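Local coordinates for tungsten-containing formylmethanofuran dehydrogenase 2 subunit C (Methanothermobacter wolfeii, PDB 5T5I), which serves as a subunit of the tungsten formylmethanofuran dehydrogenase complex, which interconverts carbon dioxide and formylmethanofuran and probably fixes carbon dioxide in methanogenesis, at residues C[34-39]-C[45-50]; C[229-234]-C[240-245]. All coordinates share one frame; numbering follows the deposited sequence.

Contact 1 (C[34-39]-C[45-50])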
loop_
_atom_site.group_PDB
_atom_site.type_symbol
_atom_site.label_atom_id
_atom_site.label_comp_id
_atom_site.label_asym_id
_atom_site.label_seq_id
_atom_site.Cartn_x
_atom_site.Cartn_y
_atom_site.Cartn_z
ATOM N N ILE C 34 25.002 16.007 -64.079
ATOM C CA ILE C 34 24.318 15.587 -62.846
ATOM C C ILE C 34 24.607 14.098 -62.554
ATOM O O ILE C 34 24.843 13.750 -61.395
ATOM C CB ILE C 34 22.795 15.933 -62.885
ATOM C CG1 ILE C 34 22.599 17.474 -62.824
ATOM C CG2 ILE C 34 22.022 15.255 -61.730
ATOM C CD1 ILE C 34 21.251 17.956 -63.236
ATOM N N LYS C 35 24.648 13.241 -63.598
ATOM C CA LYS C 35 24.972 11.812 -63.445
ATOM C C LYS C 35 26.391 11.605 -62.888
ATOM O O LYS C 35 26.637 10.579 -62.268
ATOM C CB LYS C 35 24.863 11.061 -64.786
ATOM C CG LYS C 35 23.452 10.919 -65.346
ATOM C CD LYS C 35 23.503 10.328 -66.755
ATOM C CE LYS C 35 22.142 10.173 -67.378
ATOM N NZ LYS C 35 22.216 9.457 -68.683
ATOM N N ASN C 36 27.323 12.557 -63.137
ATOM C CA ASN C 36 28.708 12.481 -62.644
ATOM C C ASN C 36 28.915 13.103 -61.256
ATOM O O ASN C 36 30.046 13.090 -60.774
ATOM C CB ASN C 36 29.682 13.117 -63.669
ATOM C CG ASN C 36 29.830 12.305 -64.928
ATOM O OD1 ASN C 36 29.748 11.076 -64.911
ATOM N ND2 ASN C 36 30.093 12.962 -66.050
ATOM N N ILE C 37 27.849 13.617 -60.598
ATOM C CA ILE C 37 27.963 14.185 -59.253
ATOM C C ILE C 37 28.454 13.086 -58.308
ATOM O O ILE C 37 27.934 11.968 -58.338
ATOM C CB ILE C 37 26.615 14.821 -58.779
ATOM C CG1 ILE C 37 26.395 16.173 -59.500
ATOM C CG2 ILE C 37 26.575 15.022 -57.254
ATOM C CD1 ILE C 37 24.996 16.766 -59.338
ATOM N N GLN C 38 29.447 13.403 -57.475
ATOM C CA GLN C 38 29.993 12.422 -56.551
ATOM C C GLN C 38 29.141 12.255 -55.308
ATOM O O GLN C 38 28.631 13.232 -54.755
ATOM C CB GLN C 38 31.426 12.789 -56.141
ATOM C CG GLN C 38 32.412 12.678 -57.309
ATOM C CD GLN C 38 33.839 12.954 -56.890
ATOM O OE1 GLN C 38 34.108 13.767 -55.997
ATOM N NE2 GLN C 38 34.792 12.300 -57.540
ATOM N N ILE C 39 29.003 11.006 -54.867
ATOM C CA ILE C 39 28.356 10.627 -53.608
ATOM C C ILE C 39 29.232 9.551 -52.934
ATOM O O ILE C 39 30.089 8.959 -53.595
ATOM C CB ILE C 39 26.882 10.157 -53.796
ATOM C CG1 ILE C 39 26.785 8.843 -54.605
ATOM C CG2 ILE C 39 26.035 11.274 -54.431
ATOM C CD1 ILE C 39 25.405 8.231 -54.643
ATOM N N VAL C 45 34.134 6.521 -53.138
ATOM C CA VAL C 45 33.479 7.638 -53.808
ATOM C C VAL C 45 32.892 7.035 -55.102
ATOM O O VAL C 45 33.614 6.363 -55.839
ATOM C CB VAL C 45 34.483 8.786 -54.133
ATOM C CG1 VAL C 45 33.798 9.925 -54.887
ATOM C CG2 VAL C 45 35.145 9.326 -52.869
ATOM N N VAL C 46 31.595 7.256 -55.364
ATOM C CA VAL C 46 30.923 6.750 -56.575
ATOM C C VAL C 46 30.189 7.899 -57.248
ATOM O O VAL C 46 30.132 8.991 -56.703
ATOM C CB VAL C 46 29.972 5.547 -56.280
ATOM C CG1 VAL C 46 30.748 4.359 -55.725
ATOM C CG2 VAL C 46 28.823 5.937 -55.346
ATOM N N LYS C 47 29.629 7.646 -58.428
ATOM C CA LYS C 47 28.869 8.640 -59.196
ATOM C C LYS C 47 27.386 8.504 -58.894
ATOM O O LYS C 47 26.901 7.386 -58.705
ATOM C CB LYS C 47 29.107 8.440 -60.702
ATOM C CG LYS C 47 30.519 8.811 -61.136
ATOM C CD LYS C 47 30.751 8.571 -62.623
ATOM C CE LYS C 47 30.774 7.107 -63.003
ATOM N NZ LYS C 47 31.738 6.831 -64.105
ATOM N N LEU C 48 26.648 9.622 -58.907
ATOM C CA LEU C 48 25.196 9.625 -58.689
ATOM C C LEU C 48 24.502 8.675 -59.672
ATOM O O LEU C 48 23.621 7.926 -59.270
ATOM C CB LEU C 48 24.643 11.062 -58.833
ATOM C CG LEU C 48 23.156 11.294 -58.542
ATOM C CD1 LEU C 48 22.802 10.970 -57.104
ATOM C CD2 LEU C 48 22.792 12.731 -58.777
ATOM N N GLY C 49 24.975 8.662 -60.924
ATOM C CA GLY C 49 24.469 7.799 -61.991
ATOM C C GLY C 49 24.602 6.304 -61.737
ATOM O O GLY C 49 23.879 5.516 -62.350
ATOM N N ASP C 50 25.528 5.892 -60.849
ATOM C CA ASP C 50 25.699 4.477 -60.480
ATOM C C ASP C 50 24.499 3.956 -59.678
ATOM O O ASP C 50 24.276 2.750 -59.664
ATOM C CB ASP C 50 26.983 4.256 -59.641
ATOM C CG ASP C 50 28.299 4.499 -60.366
ATOM O OD1 ASP C 50 28.331 4.351 -61.607
ATOM O OD2 ASP C 50 29.318 4.769 -59.679
#

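Contact 2 (C[229-234]-C[240-245])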
loop_
_atom_site.group_PDB
_atom_site.type_symbol
_atom_site.label_atom_id
_atom_site.label_comp_id
_atom_site.label_asym_id
_atom_site.label_seq_id
_atom_site.Cartn_x
_atom_site.Cartn_y
_atom_site.Cartn_z
ATOM N N LYS C 229 -6.621 30.295 -21.746
ATOM C CA LYS C 229 -7.602 29.852 -22.741
ATOM C C LYS C 229 -7.414 30.550 -24.089
ATOM O O LYS C 229 -7.033 31.716 -24.129
ATOM C CB LYS C 229 -9.040 30.011 -22.210
ATOM C CG LYS C 229 -9.467 31.444 -21.958
ATOM C CD LYS C 229 -10.908 31.572 -21.525
ATOM C CE LYS C 229 -11.191 32.985 -21.077
ATOM N NZ LYS C 229 -12.597 33.163 -20.631
ATOM N N ASP C 230 -7.668 29.824 -25.186
ATOM C CA ASP C 230 -7.579 30.354 -26.551
ATOM C C ASP C 230 -6.274 31.121 -26.754
ATOM O O ASP C 230 -6.267 32.315 -27.036
ATOM C CB ASP C 230 -8.816 31.209 -26.868
ATOM C CG ASP C 230 -10.134 30.466 -26.651
ATOM O OD1 ASP C 230 -10.196 29.255 -26.972
ATOM O OD2 ASP C 230 -11.085 31.083 -26.110
ATOM N N ILE C 231 -5.171 30.405 -26.546
ATOM C CA ILE C 231 -3.826 30.958 -26.583
ATOM C C ILE C 231 -3.336 31.188 -28.014
ATOM O O ILE C 231 -3.846 30.592 -28.964
ATOM C CB ILE C 231 -2.828 30.108 -25.733
ATOM C CG1 ILE C 231 -2.533 28.729 -26.357
ATOM C CG2 ILE C 231 -3.336 29.969 -24.280
ATOM C CD1 ILE C 231 -1.386 27.951 -25.708
ATOM N N GLU C 232 -2.351 32.086 -28.143
ATOM C CA GLU C 232 -1.708 32.429 -29.407
ATOM C C GLU C 232 -0.224 32.537 -29.159
ATOM O O GLU C 232 0.182 33.354 -28.334
ATOM C CB GLU C 232 -2.228 33.754 -29.968
ATOM C CG GLU C 232 -3.741 33.812 -30.090
ATOM C CD GLU C 232 -4.250 35.039 -30.815
ATOM O OE1 GLU C 232 -3.534 35.542 -31.710
ATOM O OE2 GLU C 232 -5.356 35.514 -30.474
ATOM N N VAL C 233 0.580 31.697 -29.816
ATOM C CA VAL C 233 2.031 31.703 -29.630
ATOM C C VAL C 233 2.700 31.829 -30.981
ATOM O O VAL C 233 2.575 30.931 -31.828
ATOM C CB VAL C 233 2.544 30.471 -28.856
ATOM C CG1 VAL C 233 4.069 30.533 -28.697
ATOM C CG2 VAL C 233 1.863 30.366 -27.488
ATOM N N ASP C 234 3.420 32.957 -31.172
ATOM C CA ASP C 234 4.115 33.262 -32.420
ATOM C C ASP C 234 3.178 33.174 -33.640
ATOM O O ASP C 234 3.550 32.622 -34.664
ATOM C CB ASP C 234 5.329 32.331 -32.593
ATOM C CG ASP C 234 6.328 32.348 -31.457
ATOM O OD1 ASP C 234 6.265 33.284 -30.627
ATOM O OD2 ASP C 234 7.167 31.423 -31.390
ATOM N N GLY C 240 -9.077 26.435 -26.888
ATOM C CA GLY C 240 -9.252 25.590 -25.718
ATOM C C GLY C 240 -8.441 26.024 -24.521
ATOM O O GLY C 240 -7.680 26.986 -24.592
ATOM N N ALA C 241 -8.592 25.284 -23.421
ATOM C CA ALA C 241 -7.913 25.567 -22.165
ATOM C C ALA C 241 -6.633 24.751 -22.018
ATOM O O ALA C 241 -6.602 23.561 -22.354
ATOM C CB ALA C 241 -8.854 25.314 -20.985
ATOM N N PHE C 242 -5.585 25.394 -21.479
ATOM C CA PHE C 242 -4.280 24.773 -21.232
ATOM C C PHE C 242 -3.754 25.092 -19.836
ATOM O O PHE C 242 -3.785 26.257 -19.430
ATOM C CB PHE C 242 -3.247 25.289 -22.248
ATOM C CG PHE C 242 -3.525 24.908 -23.682
ATOM C CD1 PHE C 242 -4.387 25.665 -24.466
ATOM C CD2 PHE C 242 -2.956 23.768 -24.239
ATOM C CE1 PHE C 242 -4.663 25.298 -25.788
ATOM C CE2 PHE C 242 -3.237 23.399 -25.556
ATOM C CZ PHE C 242 -4.082 24.168 -26.323
ATOM N N TYR C 243 -3.216 24.072 -19.131
ATOM C CA TYR C 243 -2.481 24.268 -17.877
ATOM C C TYR C 243 -1.154 24.887 -18.312
ATOM O O TYR C 243 -0.574 24.421 -19.296
ATOM C CB TYR C 243 -2.186 22.945 -17.166
ATOM C CG TYR C 243 -3.404 22.271 -16.589
ATOM C CD1 TYR C 243 -4.170 22.893 -15.608
ATOM C CD2 TYR C 243 -3.745 20.974 -16.958
ATOM C CE1 TYR C 243 -5.284 22.268 -15.055
ATOM C CE2 TYR C 243 -4.854 20.336 -16.407
ATOM C CZ TYR C 243 -5.625 20.987 -15.459
ATOM O OH TYR C 243 -6.708 20.365 -14.894
ATOM N N LYS C 244 -0.717 25.962 -17.641
ATOM C CA LYS C 244 0.502 26.698 -17.975
ATOM C C LYS C 244 1.547 26.472 -16.882
ATOM O O LYS C 244 1.252 26.609 -15.691
ATOM C CB LYS C 244 0.188 28.200 -18.113
ATOM C CG LYS C 244 1.356 29.039 -18.596
ATOM C CD LYS C 244 0.971 30.512 -18.664
ATOM C CE LYS C 244 2.058 31.379 -19.239
ATOM N NZ LYS C 244 1.618 32.798 -19.357
ATOM N N PHE C 245 2.765 26.143 -17.299
ATOM C CA PHE C 245 3.898 25.886 -16.402
ATOM C C PHE C 245 5.119 26.666 -16.850
ATOM O O PHE C 245 5.343 26.785 -18.056
ATOM C CB PHE C 245 4.258 24.390 -16.429
ATOM C CG PHE C 245 3.173 23.465 -15.949
ATOM C CD1 PHE C 245 3.092 23.097 -14.611
ATOM C CD2 PHE C 245 2.274 22.898 -16.846
ATOM C CE1 PHE C 245 2.118 22.196 -14.175
ATOM C CE2 PHE C 245 1.285 22.021 -16.409
ATOM C CZ PHE C 245 1.211 21.677 -15.076
#

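Contact 1 (C[34-39]-C[45-50])
Ile39 and Val46 face each other across the antiparallel beta hairpin of strands 38-41 and 44-47, as a hydrogen-bonded pair with both side chains on one face. CG1 of Ile39 sits between its own backbone N and carbonyl carbon (chi1 66°), which brings it against Val46 CG2 at 3.6 Å, the two side chains passing at a slant. On the neighbouring non-hydrogen-bonded pair, Gln38 and Lys47, the side chains diverge. Gln38 instead lays its extended chain across the end of Val45, whose CG1 is 3.6 Å from Gln38 CD.

Two nearly straight bonds close the Ile39–Val46 pair: Ile39 N to Val46 O at 3.0 Å and Val46 N to Ile39 O at 2.9 Å. Past Lys47 two more backbone bonds tie the segments, Leu48 N to Ile37 O at 2.7 Å and Gly49 N to a lone pair of Lys35 O. Leu48 runs alongside Ile34, pointing the same way, and its CD2 lies 4.0 Å from Ile34 CG2; Phe26 of helix 23-26 touches both. On the outer side Asn36 OD1 rests 3.5 Å from Lys47 CD. Within 45-50, Lys47 N donates to Asp50 OD2 at 3.2 Å, reaching that oxygen from above the carboxylate plane.

Contact 2 (C[229-234]-C[240-245])
Asp230 turns CG back beside its own backbone N, and this places OD1 in front of the amide of Gly240. In Ile231, one residue on, a chi1 of 70° tucks CG1 over its own main chain, and the extended chi2 (170°) sends CD1 over the ring of Phe242.

Two hydrogen bonds join the corners of the chain at Asp230 and Gly240. Gly240 N donates to Asp230 OD1 at 3.0 Å in an almost straight bond that meets the oxygen nearly along its C-O direction, while Asp230 N returns a bond to Gly240 O at 2.9 Å. Gly240 is thus gripped through both its N-H and its carbonyl, and that same carbonyl receives a CA-H contact from Lys229 CA at 3.4 Å. Asp230 has a left-handed backbone conformation, and the chain bends sharply at both residues.

On the inner side, Ile231 and Phe242 cross at about a right angle. The CD1 methyl of Ile231 makes a CH-pi contact, 4.2 Å from the centroid of the Phe242 ring and 21° off the normal, displaced toward the rim near Phe242 CD1. Tyr259 of strand 256-261 touches both side chains. Lys229 and Ala241 form the non-hydrogen-bonded pair next to the two corners, and Lys229 NZ reaches Ser232 O of the fwdF subunit.

These bonds close the base of the small hairpin of strands 231-233 and 236-239, where it folds away from the pairing of strand 223-229 with strand 241-247, which has strand 256-261 on its other side.

In the fold
The two contacts come in series along the chain, contact 1 closing long before contact 2 opens, and lie on opposite sides of the chain's centre. Their centres are about 50 Å apart and their nearest atoms about 36 Å. Between them in sequence run the parallel strands from 66-69 to 208-211, successive coils of an elongated beta-helix-like body that also carries the calcium site of Ser139, Tyr140 and Asp143. Contact 1 lies in the small sheet of strands 44-47, 38-41, 16-17 and 76-77, contact 2 by the antiparallel strands 256-261, 241-247 and 223-229. They therefore finish opposite ends of the body, the second against the fwdF subunit.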